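Local coordinates for intracellular protein transport protein USO1 (Saccharomyces cerevisiae S288c, PDB 6LSU), which tethers vesicles in transport from the endoplasmic reticulum to the Golgi complex, the chain here being the globular head that precedes its coiled-coil tail, at residues I233-F238 against L280-H285; L273-G278 against N330-S335; E690-E693 against P697-Y700. All blocks are in the same frame, centred on the assembly; numbering follows the deposited sequence.

Contact 1: residues I233-F238 against L280-H285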
ATOM      1  N   ILE A 233      18.134  18.726   3.782  1.00 71.04           N
ATOM      2  CA  ILE A 233      17.249  18.659   2.575  1.00 69.68           C
ATOM      3  C   ILE A 233      15.749  18.712   2.961  1.00 67.11           C
ATOM      4  O   ILE A 233      14.988  19.379   2.209  1.00 66.51           O
ATOM      5  CB  ILE A 233      17.604  17.438   1.722  1.00 70.58           C
ATOM      6  CG1 ILE A 233      16.870  17.489   0.384  1.00 75.54           C
ATOM      7  CG2 ILE A 233      17.350  16.145   2.474  1.00 73.22           C
ATOM      8  CD1 ILE A 233      17.503  16.626  -0.670  1.00 78.41           C
ATOM      9  N   PHE A 234      15.313  18.078   4.066  1.00 57.38           N
ATOM     10  CA  PHE A 234      13.894  18.069   4.511  1.00 55.65           C
ATOM     11  C   PHE A 234      13.348  19.498   4.606  1.00 62.02           C
ATOM     12  O   PHE A 234      12.242  19.760   4.037  1.00 65.79           O
ATOM     13  CB  PHE A 234      13.732  17.262   5.797  1.00 52.87           C
ATOM     14  CG  PHE A 234      14.223  15.842   5.628  1.00 49.73           C
ATOM     15  CD1 PHE A 234      14.073  15.187   4.419  1.00 51.78           C
ATOM     16  CD2 PHE A 234      14.919  15.211   6.621  1.00 47.28           C
ATOM     17  CE1 PHE A 234      14.544  13.895   4.245  1.00 55.45           C
ATOM     18  CE2 PHE A 234      15.444  13.942   6.429  1.00 51.38           C
ATOM     19  CZ  PHE A 234      15.214  13.264   5.260  1.00 51.89           C
ATOM     20  N   GLU A 235      14.103  20.408   5.229  1.00 65.42           N
ATOM     21  CA  GLU A 235      13.739  21.846   5.386  1.00 70.12           C
ATOM     22  C   GLU A 235      13.488  22.451   4.001  1.00 67.69           C
ATOM     23  O   GLU A 235      12.419  23.110   3.782  1.00 63.42           O
ATOM     24  CB  GLU A 235      14.862  22.584   6.116  1.00 81.13           C
ATOM     25  CG  GLU A 235      14.414  23.809   6.900  1.00 90.36           C
ATOM     26  CD  GLU A 235      15.309  24.136   8.086  1.00103.82           C
ATOM     27  OE1 GLU A 235      15.140  23.501   9.165  1.00108.13           O
ATOM     28  OE2 GLU A 235      16.195  25.005   7.924  1.00113.92           O
ATOM     29  N   ARG A 236      14.402  22.181   3.072  1.00 64.75           N
ATOM     30  CA  ARG A 236      14.357  22.726   1.692  1.00 66.99           C
ATOM     31  C   ARG A 236      13.101  22.225   0.978  1.00 64.40           C
ATOM     32  O   ARG A 236      12.310  23.047   0.474  1.00 61.76           O
ATOM     33  CB  ARG A 236      15.604  22.289   0.920  1.00 75.05           C
ATOM     34  CG  ARG A 236      16.903  22.876   1.458  1.00 85.52           C
ATOM     35  CD  ARG A 236      18.069  22.539   0.554  1.00 88.84           C
ATOM     36  NE  ARG A 236      19.366  22.708   1.198  1.00 96.97           N
ATOM     37  CZ  ARG A 236      20.261  23.642   0.885  1.00 95.80           C
ATOM     38  NH1 ARG A 236      20.015  24.521  -0.075  1.00 91.09           N
ATOM     39  NH2 ARG A 236      21.409  23.677   1.539  1.00 93.39           N
ATOM     40  N   LEU A 237      12.917  20.907   0.939  1.00 58.15           N
ATOM     41  CA  LEU A 237      11.840  20.270   0.139  1.00 58.41           C
ATOM     42  C   LEU A 237      10.473  20.707   0.674  1.00 52.54           C
ATOM     43  O   LEU A 237       9.625  21.021  -0.176  1.00 53.21           O
ATOM     44  CB  LEU A 237      12.022  18.743   0.141  1.00 58.65           C
ATOM     45  CG  LEU A 237      13.218  18.239  -0.672  1.00 56.99           C
ATOM     46  CD1 LEU A 237      13.262  16.715  -0.704  1.00 61.17           C
ATOM     47  CD2 LEU A 237      13.186  18.789  -2.081  1.00 55.14           C
ATOM     48  N   PHE A 238      10.285  20.766   1.996  1.00 51.10           N
ATOM     49  CA  PHE A 238       9.051  21.292   2.647  1.00 55.88           C
ATOM     50  C   PHE A 238       8.795  22.772   2.322  1.00 54.57           C
ATOM     51  O   PHE A 238       7.622  23.109   2.116  1.00 60.83           O
ATOM     52  CB  PHE A 238       8.995  21.052   4.162  1.00 59.33           C
ATOM     53  CG  PHE A 238       8.454  19.680   4.508  1.00 60.38           C
ATOM     54  CD1 PHE A 238       7.151  19.350   4.169  1.00 58.42           C
ATOM     55  CD2 PHE A 238       9.257  18.693   5.060  1.00 58.22           C
ATOM     56  CE1 PHE A 238       6.657  18.081   4.405  1.00 53.77           C
ATOM     57  CE2 PHE A 238       8.745  17.427   5.304  1.00 61.08           C
ATOM     58  CZ  PHE A 238       7.444  17.130   4.972  1.00 56.07           C
ATOM     59  N   LEU A 280       7.705  16.374  11.320  1.00 59.79           N
ATOM     60  CA  LEU A 280       6.325  15.906  11.608  1.00 65.45           C
ATOM     61  C   LEU A 280       5.312  17.045  11.531  1.00 67.25           C
ATOM     62  O   LEU A 280       4.305  16.917  10.850  1.00 71.25           O
ATOM     63  CB  LEU A 280       6.255  15.230  12.975  1.00 66.23           C
ATOM     64  CG  LEU A 280       6.800  13.815  12.988  1.00 70.27           C
ATOM     65  CD1 LEU A 280       6.353  13.093  14.247  1.00 73.62           C
ATOM     66  CD2 LEU A 280       6.356  13.074  11.733  1.00 73.14           C
ATOM     67  N   PRO A 281       5.512  18.189  12.217  1.00 65.18           N
ATOM     68  CA  PRO A 281       4.519  19.265  12.179  1.00 62.11           C
ATOM     69  C   PRO A 281       4.250  19.730  10.741  1.00 62.81           C
ATOM     70  O   PRO A 281       3.146  20.089  10.426  1.00 65.89           O
ATOM     71  CB  PRO A 281       5.164  20.403  12.961  1.00 60.24           C
ATOM     72  CG  PRO A 281       6.247  19.746  13.765  1.00 65.70           C
ATOM     73  CD  PRO A 281       6.716  18.548  12.974  1.00 64.62           C
ATOM     74  N   LYS A 282       5.290  19.703   9.911  1.00 64.08           N
ATOM     75  CA  LYS A 282       5.235  20.104   8.479  1.00 66.65           C
ATOM     76  C   LYS A 282       4.400  19.090   7.682  1.00 62.41           C
ATOM     77  O   LYS A 282       3.541  19.520   6.920  1.00 56.63           O
ATOM     78  CB  LYS A 282       6.656  20.233   7.924  1.00 66.50           C
ATOM     79  CG  LYS A 282       7.351  21.521   8.332  1.00 72.59           C
ATOM     80  CD  LYS A 282       8.822  21.360   8.609  1.00 74.86           C
ATOM     81  CE  LYS A 282       9.536  22.686   8.609  1.00 76.25           C
ATOM     82  NZ  LYS A 282      10.972  22.469   8.320  1.00 85.16           N
ATOM     83  N   LEU A 283       4.671  17.796   7.863  1.00 61.59           N
ATOM     84  CA  LEU A 283       3.974  16.673   7.178  1.00 59.99           C
ATOM     85  C   LEU A 283       2.499  16.654   7.616  1.00 59.63           C
ATOM     86  O   LEU A 283       1.613  16.574   6.748  1.00 60.40           O
ATOM     87  CB  LEU A 283       4.697  15.383   7.560  1.00 60.38           C
ATOM     88  CG  LEU A 283       4.257  14.146   6.795  1.00 63.32           C
ATOM     89  CD1 LEU A 283       4.396  14.384   5.314  1.00 65.95           C
ATOM     90  CD2 LEU A 283       5.093  12.950   7.206  1.00 68.48           C
ATOM     91  N   ALA A 284       2.251  16.791   8.912  1.00 53.51           N
ATOM     92  CA  ALA A 284       0.919  16.953   9.523  1.00 53.66           C
ATOM     93  C   ALA A 284       0.204  18.109   8.860  1.00 56.60           C
ATOM     94  O   ALA A 284      -0.994  18.000   8.593  1.00 56.47           O
ATOM     95  CB  ALA A 284       1.032  17.250  10.987  1.00 54.54           C
ATOM     96  N   HIS A 285       0.892  19.225   8.688  1.00 61.35           N
ATOM     97  CA  HIS A 285       0.234  20.462   8.186  1.00 62.20           C
ATOM     98  C   HIS A 285      -0.264  20.211   6.740  1.00 64.86           C
ATOM     99  O   HIS A 285      -1.389  20.704   6.361  1.00 60.20           O
ATOM    100  CB  HIS A 285       1.195  21.647   8.288  1.00 56.63           C
ATOM    101  CG  HIS A 285       0.655  22.815   7.550  1.00 60.14           C
ATOM    102  ND1 HIS A 285      -0.376  23.576   8.085  1.00 63.44           N
ATOM    103  CD2 HIS A 285       0.934  23.319   6.318  1.00 57.47           C
ATOM    104  CE1 HIS A 285      -0.704  24.515   7.216  1.00 66.97           C
ATOM    105  NE2 HIS A 285       0.091  24.391   6.126  1.00 59.59           N
TER
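A chi1 of -85° swings the ring of Phe-238 into the groove between helices 233-244 and 280-287, where one of its faces comes under CB of Lys-282. The CB of Lys-282 sits 3.9 Å from the centroid of the Phe-238 ring and only 12° from its normal, a well-centred CH-pi contact. Beyond that carbon the lysine chain bends at chi2 and runs on toward Glu-235, where NZ lies 4.0 Å from CG of the glutamate. The acid itself is more remote: OE1 of Glu-235 stands 4.4 Å from NZ of Lys-282, too far for a salt bridge. At the far end of the ring, CZ of Phe-238 touches CD1 of Leu-283 at 4.1 Å. The two short helical segments run nearly parallel, 24° apart, with axes 11.2 Å from one another, a spacing the phenyl group bridges. Phe-274 of helix 268-276 also packs against Phe-238 and Leu-283. Between these two segments, one in ARM 4 and one in ARM 5, cohesion is mainly apolar and CH-pi, and no hydrogen bond crosses, while the Glu-235 and Lys-282 charges probably add a weak attraction at the solvent side.

Contact 2: residues L273-G278 against N330-S335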
ATOM      1  N   LEU A 273      16.144  10.555  11.829  1.00 65.35           N
ATOM      2  CA  LEU A 273      16.575  11.952  11.545  1.00 66.73           C
ATOM      3  C   LEU A 273      15.342  12.766  11.182  1.00 69.34           C
ATOM      4  O   LEU A 273      15.128  13.793  11.804  1.00 70.90           O
ATOM      5  CB  LEU A 273      17.609  11.982  10.424  1.00 73.05           C
ATOM      6  CG  LEU A 273      18.224  13.347  10.119  1.00 76.98           C
ATOM      7  CD1 LEU A 273      18.923  13.917  11.350  1.00 78.66           C
ATOM      8  CD2 LEU A 273      19.203  13.254   8.957  1.00 71.11           C
ATOM      9  N   PHE A 274      14.540  12.289  10.226  1.00 71.32           N
ATOM     10  CA  PHE A 274      13.389  13.058   9.680  1.00 62.85           C
ATOM     11  C   PHE A 274      12.482  13.467  10.862  1.00 64.11           C
ATOM     12  O   PHE A 274      12.094  14.667  10.977  1.00 66.04           O
ATOM     13  CB  PHE A 274      12.735  12.212   8.587  1.00 61.38           C
ATOM     14  CG  PHE A 274      11.532  12.852   7.954  1.00 58.61           C
ATOM     15  CD1 PHE A 274      11.655  13.722   6.897  1.00 61.82           C
ATOM     16  CD2 PHE A 274      10.273  12.575   8.419  1.00 59.88           C
ATOM     17  CE1 PHE A 274      10.537  14.303   6.318  1.00 64.08           C
ATOM     18  CE2 PHE A 274       9.157  13.126   7.811  1.00 61.74           C
ATOM     19  CZ  PHE A 274       9.281  13.968   6.743  1.00 57.47           C
ATOM     20  N   LEU A 275      12.176  12.521  11.768  1.00 61.01           N
ATOM     21  CA  LEU A 275      11.241  12.729  12.930  1.00 66.90           C
ATOM     22  C   LEU A 275      11.825  13.726  13.957  1.00 71.85           C
ATOM     23  O   LEU A 275      11.066  14.630  14.400  1.00 80.58           O
ATOM     24  CB  LEU A 275      10.878  11.390  13.587  1.00 60.41           C
ATOM     25  CG  LEU A 275      10.177  10.384  12.649  1.00 63.85           C
ATOM     26  CD1 LEU A 275       9.956   9.051  13.314  1.00 59.99           C
ATOM     27  CD2 LEU A 275       8.847  10.912  12.126  1.00 64.76           C
ATOM     28  N   GLU A 276      13.111  13.633  14.273  1.00 69.67           N
ATOM     29  CA  GLU A 276      13.740  14.413  15.370  1.00 81.89           C
ATOM     30  C   GLU A 276      14.059  15.856  14.957  1.00 81.02           C
ATOM     31  O   GLU A 276      14.291  16.657  15.880  1.00 91.33           O
ATOM     32  CB  GLU A 276      15.019  13.730  15.858  1.00 91.19           C
ATOM     33  CG  GLU A 276      14.765  12.650  16.901  1.00 99.20           C
ATOM     34  CD  GLU A 276      15.996  11.858  17.326  1.00106.24           C
ATOM     35  OE1 GLU A 276      17.140  12.260  16.955  1.00104.44           O
ATOM     36  OE2 GLU A 276      15.808  10.845  18.047  1.00109.11           O
ATOM     37  N   THR A 277      14.044  16.186  13.655  1.00 78.31           N
ATOM     38  CA  THR A 277      14.514  17.483  13.089  1.00 69.05           C
ATOM     39  C   THR A 277      13.302  18.380  12.776  1.00 66.53           C
ATOM     40  O   THR A 277      13.444  19.357  11.993  1.00 63.81           O
ATOM     41  CB  THR A 277      15.471  17.252  11.913  1.00 73.93           C
ATOM     42  OG1 THR A 277      14.885  17.444  10.619  1.00 80.34           O
ATOM     43  CG2 THR A 277      16.050  15.857  11.916  1.00 79.01           C
ATOM     44  N   GLY A 278      12.140  18.092  13.364  1.00 66.49           N
ATOM     45  CA  GLY A 278      10.985  19.009  13.322  1.00 61.44           C
ATOM     46  C   GLY A 278      10.234  18.954  12.011  1.00 63.14           C
ATOM     47  O   GLY A 278       9.527  19.927  11.759  1.00 67.70           O
ATOM     48  N   ASN A 330       5.857   5.990  18.662  1.00 67.88           N
ATOM     49  CA  ASN A 330       5.835   6.891  19.846  1.00 65.31           C
ATOM     50  C   ASN A 330       6.076   8.338  19.413  1.00 56.74           C
ATOM     51  O   ASN A 330       5.285   9.192  19.788  1.00 65.50           O
ATOM     52  CB  ASN A 330       6.862   6.438  20.885  1.00 72.41           C
ATOM     53  CG  ASN A 330       6.495   5.153  21.600  1.00 70.61           C
ATOM     54  OD1 ASN A 330       5.350   4.724  21.583  1.00 70.57           O
ATOM     55  ND2 ASN A 330       7.460   4.564  22.288  1.00 77.45           N
ATOM     56  N   ALA A 331       7.095   8.578  18.586  1.00 57.49           N
ATOM     57  CA  ALA A 331       7.359   9.897  17.974  1.00 57.21           C
ATOM     58  C   ALA A 331       6.097  10.398  17.246  1.00 59.00           C
ATOM     59  O   ALA A 331       5.666  11.546  17.500  1.00 59.44           O
ATOM     60  CB  ALA A 331       8.565   9.830  17.066  1.00 57.04           C
ATOM     61  N   LEU A 332       5.502   9.587  16.368  1.00 63.58           N
ATOM     62  CA  LEU A 332       4.322  10.048  15.561  1.00 62.94           C
ATOM     63  C   LEU A 332       3.122  10.343  16.471  1.00 62.70           C
ATOM     64  O   LEU A 332       2.266  11.188  16.077  1.00 59.64           O
ATOM     65  CB  LEU A 332       3.971   8.993  14.517  1.00 60.79           C
ATOM     66  CG  LEU A 332       4.946   8.882  13.362  1.00 64.13           C
ATOM     67  CD1 LEU A 332       4.818   7.523  12.703  1.00 69.03           C
ATOM     68  CD2 LEU A 332       4.746  10.002  12.371  1.00 68.50           C
ATOM     69  N   LEU A 333       3.041   9.658  17.622  1.00 65.62           N
ATOM     70  CA  LEU A 333       1.912   9.801  18.563  1.00 69.91           C
ATOM     71  C   LEU A 333       2.047  11.130  19.306  1.00 74.52           C
ATOM     72  O   LEU A 333       0.993  11.750  19.589  1.00 72.97           O
ATOM     73  CB  LEU A 333       1.882   8.614  19.522  1.00 69.71           C
ATOM     74  CG  LEU A 333       0.861   7.541  19.178  1.00 78.50           C
ATOM     75  CD1 LEU A 333       0.769   6.581  20.341  1.00 86.58           C
ATOM     76  CD2 LEU A 333      -0.512   8.130  18.892  1.00 77.42           C
ATOM     77  N   ASP A 334       3.289  11.579  19.503  1.00 75.27           N
ATOM     78  CA  ASP A 334       3.637  12.857  20.173  1.00 81.49           C
ATOM     79  C   ASP A 334       3.489  14.037  19.202  1.00 80.55           C
ATOM     80  O   ASP A 334       4.094  15.095  19.475  1.00 91.27           O
ATOM     81  CB  ASP A 334       5.069  12.827  20.722  1.00 89.76           C
ATOM     82  CG  ASP A 334       5.340  13.919  21.747  1.00 94.58           C
ATOM     83  OD1 ASP A 334       4.347  14.574  22.183  1.00 96.63           O
ATOM     84  OD2 ASP A 334       6.522  14.092  22.119  1.00 96.22           O
ATOM     85  N   SER A 335       2.728  13.889  18.122  1.00 77.39           N
ATOM     86  CA  SER A 335       2.366  15.002  17.203  1.00 78.08           C
ATOM     87  C   SER A 335       0.873  14.913  16.882  1.00 68.34           C
ATOM     88  O   SER A 335       0.185  14.160  17.579  1.00 65.69           O
ATOM     89  CB  SER A 335       3.230  14.984  15.955  1.00 77.95           C
ATOM     90  OG  SER A 335       2.892  13.912  15.089  1.00 83.97           O
TER
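Leu-275 of ARM 5 meets Ala-331 and Leu-332 of ARM 6, a small worked example of repeat packing: here the stacking of ARM 5 on ARM 6 in the armadillo solenoid uses aliphatic side chains. The last turns of helices 268-276 and 325-333 come together, with 7.0 Å between CA of Leu-275 and CA of Ala-331.

The apolar contacts carry the interface. Leu-275 points across with its two methyl groups divided between two partners. Its CD1, stretched away from the backbone by an anti chi2 of 175°, reaches CB of Ala-331 at 4.1 Å. The other branch, CD2, meets CD2 of Leu-332 at 4.2 Å, methyl against methyl; the bond from CA to CB of Leu-332 does not aim at the neighbour, but the end of the side chain comes back to it. Leu-280 of helix 280-287 packs on both leucines, and Thr-317 of helix 301-317 touches them as well, so the pair belongs to a wider aliphatic layer.

No hydrogen bond crosses between the segments, though Glu-276 makes a weak, long ion pair with Lys-327 of helix 325-333; the other polar contacts shape the helix ends. Thr-277 is the first residue to leave helical phi/psi, followed by Gly-278 with positive phi, and the carbonyl of Phe-274 receives a hydrogen bond from the side-chain amide of Asn-279. Across the interface, the backbone leaves helical geometry at Asp-334, whose N is held by O of Asn-330 at 3.1 Å. The next residue, Ser-335, links two helices: its OG caps N of Val-337 at the start of helix 337-346. The same OG donates to O of Leu-332 at 3.0 Å, from a position 39° out of the carbonyl plane.

Contact 3: residues E690-E693 against P697-Y700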
ATOM      1  N   GLU A 690     -10.199  -9.945  -7.057  1.00 96.89           N
ATOM      2  CA  GLU A 690     -11.003 -10.144  -8.290  1.00 95.20           C
ATOM      3  C   GLU A 690     -12.503 -10.101  -7.957  1.00 88.74           C
ATOM      4  O   GLU A 690     -12.871 -10.350  -6.800  1.00 88.81           O
ATOM      5  CB  GLU A 690     -10.621 -11.441  -8.996  1.00110.90           C
ATOM      6  CG  GLU A 690     -10.848 -11.343 -10.501  1.00123.51           C
ATOM      7  CD  GLU A 690     -10.603 -12.605 -11.312  1.00127.40           C
ATOM      8  OE1 GLU A 690     -10.579 -12.500 -12.565  1.00121.85           O
ATOM      9  OE2 GLU A 690     -10.446 -13.687 -10.695  1.00123.56           O
ATOM     10  N   LEU A 691     -13.344  -9.797  -8.948  1.00 92.62           N
ATOM     11  CA  LEU A 691     -14.810  -9.635  -8.771  1.00 91.75           C
ATOM     12  C   LEU A 691     -15.628 -10.632  -9.607  1.00 98.03           C
ATOM     13  O   LEU A 691     -15.073 -11.298 -10.498  1.00 91.74           O
ATOM     14  CB  LEU A 691     -15.178  -8.197  -9.129  1.00 98.15           C
ATOM     15  CG  LEU A 691     -14.933  -7.175  -8.020  1.00 99.17           C
ATOM     16  CD1 LEU A 691     -13.453  -6.848  -7.920  1.00100.99           C
ATOM     17  CD2 LEU A 691     -15.740  -5.911  -8.274  1.00 96.45           C
ATOM     18  N   ASP A 692     -16.924 -10.695  -9.268  1.00112.55           N
ATOM     19  CA  ASP A 692     -17.990 -11.615  -9.747  1.00103.69           C
ATOM     20  C   ASP A 692     -18.847 -10.909 -10.786  1.00118.04           C
ATOM     21  O   ASP A 692     -18.788  -9.664 -10.836  1.00127.75           O
ATOM     22  CB  ASP A 692     -19.005 -11.918  -8.641  1.00100.49           C
ATOM     23  CG  ASP A 692     -18.590 -13.007  -7.677  1.00101.62           C
ATOM     24  OD1 ASP A 692     -17.378 -13.393  -7.726  1.00108.77           O
ATOM     25  OD2 ASP A 692     -19.481 -13.459  -6.898  1.00 89.07           O
ATOM     26  N   GLU A 693     -19.697 -11.670 -11.484  1.00130.57           N
ATOM     27  CA  GLU A 693     -20.820 -11.134 -12.302  1.00142.91           C
ATOM     28  C   GLU A 693     -21.648 -10.192 -11.408  1.00147.17           C
ATOM     29  O   GLU A 693     -21.865  -9.027 -11.824  1.00157.24           O
ATOM     30  CB  GLU A 693     -21.655 -12.278 -12.897  1.00147.43           C
ATOM     31  CG  GLU A 693     -22.029 -12.097 -14.370  1.00152.37           C
ATOM     32  CD  GLU A 693     -23.211 -11.193 -14.714  1.00153.37           C
ATOM     33  OE1 GLU A 693     -23.605 -10.360 -13.876  1.00153.47           O
ATOM     34  OE2 GLU A 693     -23.737 -11.322 -15.840  1.00153.20           O
ATOM     35  N   PRO A 697     -16.325  -9.389  -4.348  1.00 70.95           N
ATOM     36  CA  PRO A 697     -14.971  -9.925  -4.308  1.00 74.72           C
ATOM     37  C   PRO A 697     -14.985 -11.455  -4.211  1.00 70.90           C
ATOM     38  O   PRO A 697     -15.856 -11.972  -3.591  1.00 65.46           O
ATOM     39  CB  PRO A 697     -14.404  -9.304  -3.037  1.00 76.28           C
ATOM     40  CG  PRO A 697     -15.193  -8.022  -2.902  1.00 75.11           C
ATOM     41  CD  PRO A 697     -16.597  -8.396  -3.310  1.00 69.47           C
ATOM     42  N   LYS A 698     -13.981 -12.111  -4.796  1.00 76.41           N
ATOM     43  CA  LYS A 698     -13.825 -13.587  -4.764  1.00 77.27           C
ATOM     44  C   LYS A 698     -13.045 -13.949  -3.505  1.00 74.74           C
ATOM     45  O   LYS A 698     -11.879 -14.498  -3.613  1.00 64.06           O
ATOM     46  CB  LYS A 698     -13.171 -14.093  -6.049  1.00 80.11           C
ATOM     47  CG  LYS A 698     -14.009 -13.879  -7.298  1.00 92.32           C
ATOM     48  CD  LYS A 698     -13.393 -14.496  -8.523  1.00106.72           C
ATOM     49  CE  LYS A 698     -14.178 -14.192  -9.779  1.00112.46           C
ATOM     50  NZ  LYS A 698     -13.911 -15.187 -10.845  1.00121.55           N
ATOM     51  N   VAL A 699     -13.680 -13.656  -2.365  1.00 71.22           N
ATOM     52  CA  VAL A 699     -13.099 -13.855  -1.008  1.00 72.57           C
ATOM     53  C   VAL A 699     -14.111 -14.718  -0.268  1.00 65.20           C
ATOM     54  O   VAL A 699     -15.277 -14.240  -0.089  1.00 58.42           O
ATOM     55  CB  VAL A 699     -12.820 -12.509  -0.293  1.00 71.20           C
ATOM     56  CG1 VAL A 699     -12.425 -12.682   1.163  1.00 67.22           C
ATOM     57  CG2 VAL A 699     -11.748 -11.719  -1.025  1.00 74.49           C
ATOM     58  N   TYR A 700     -13.670 -15.856   0.242  1.00 61.85           N
ATOM     59  CA  TYR A 700     -14.554 -16.851   0.909  1.00 72.28           C
ATOM     60  C   TYR A 700     -14.033 -17.207   2.309  1.00 67.24           C
ATOM     61  O   TYR A 700     -14.823 -17.270   3.240  1.00 77.32           O
ATOM     62  CB  TYR A 700     -14.658 -18.060  -0.044  1.00 71.67           C
ATOM     63  CG  TYR A 700     -15.154 -17.665  -1.417  1.00 64.08           C
ATOM     64  CD1 TYR A 700     -16.419 -17.126  -1.584  1.00 66.41           C
ATOM     65  CD2 TYR A 700     -14.338 -17.737  -2.528  1.00 64.33           C
ATOM     66  CE1 TYR A 700     -16.870 -16.700  -2.817  1.00 65.76           C
ATOM     67  CE2 TYR A 700     -14.783 -17.307  -3.777  1.00 66.77           C
ATOM     68  CZ  TYR A 700     -16.063 -16.818  -3.918  1.00 65.94           C
ATOM     69  OH  TYR A 700     -16.528 -16.401  -5.125  1.00 89.58           O
TER
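Lys-698 meets residues 690-693 with both its backbone and its side chain. Its N donates to O of Glu-690 at 2.9 Å, with an N-H...O angle of 148°, and the same carbonyl oxygen receives a CA-H...O contact from CA of Pro-697 at 3.3 Å. The lysine chain, extended beyond CG, lies alongside that of Glu-690, both pointing the same way, and ends in a long salt bridge, OE2 of Glu-690 being 3.8 Å from NZ of Lys-698. Asp-692 crosses the lysine nearer its root, where OD1 of Asp-692 comes 3.4 Å from CG of Lys-698. The negative charges of both acids probably favour the ammonium group at this exposed site.

One step out, the backbone sets these groups: Lys-698 is the centre of an inverse gamma turn, closed by a weak bond from N of Val-699 to O of Pro-697. Asp-692 is fixed by a salt bridge from OD2 to Arg-577 of helix 577-590, on which Tyr-700 also rests. Pro-697 and Val-699 pack on Phe-515 of helix 514-528, and thus this loop between helices 660-673 and 703-711, whose two touching parts run at right angles, is seated against two helices of the head.

Overall arrangement
Contacts 1 and 2 are consecutive steps of one solenoid, ARM 4 to ARM 5 and ARM 5 to ARM 6, with centres 11 Å apart and segments that alternate along the chain. Of two helices successive in sequence, helix 280-287 supplies one side of contact 1 and helix 268-276 one side of contact 2. The two contacts touch directly: CD2 of Leu-280 lies 3.5 Å from CD2 of Leu-332, and the rings of Phe-234 and Phe-274 meet edge-to-face. Contact 3, a surface loop, touches neither of them and lies on the opposite side of the chain's centre, its own centre 41 Å from those of both others and its nearest atoms about 29 Å from contact 2.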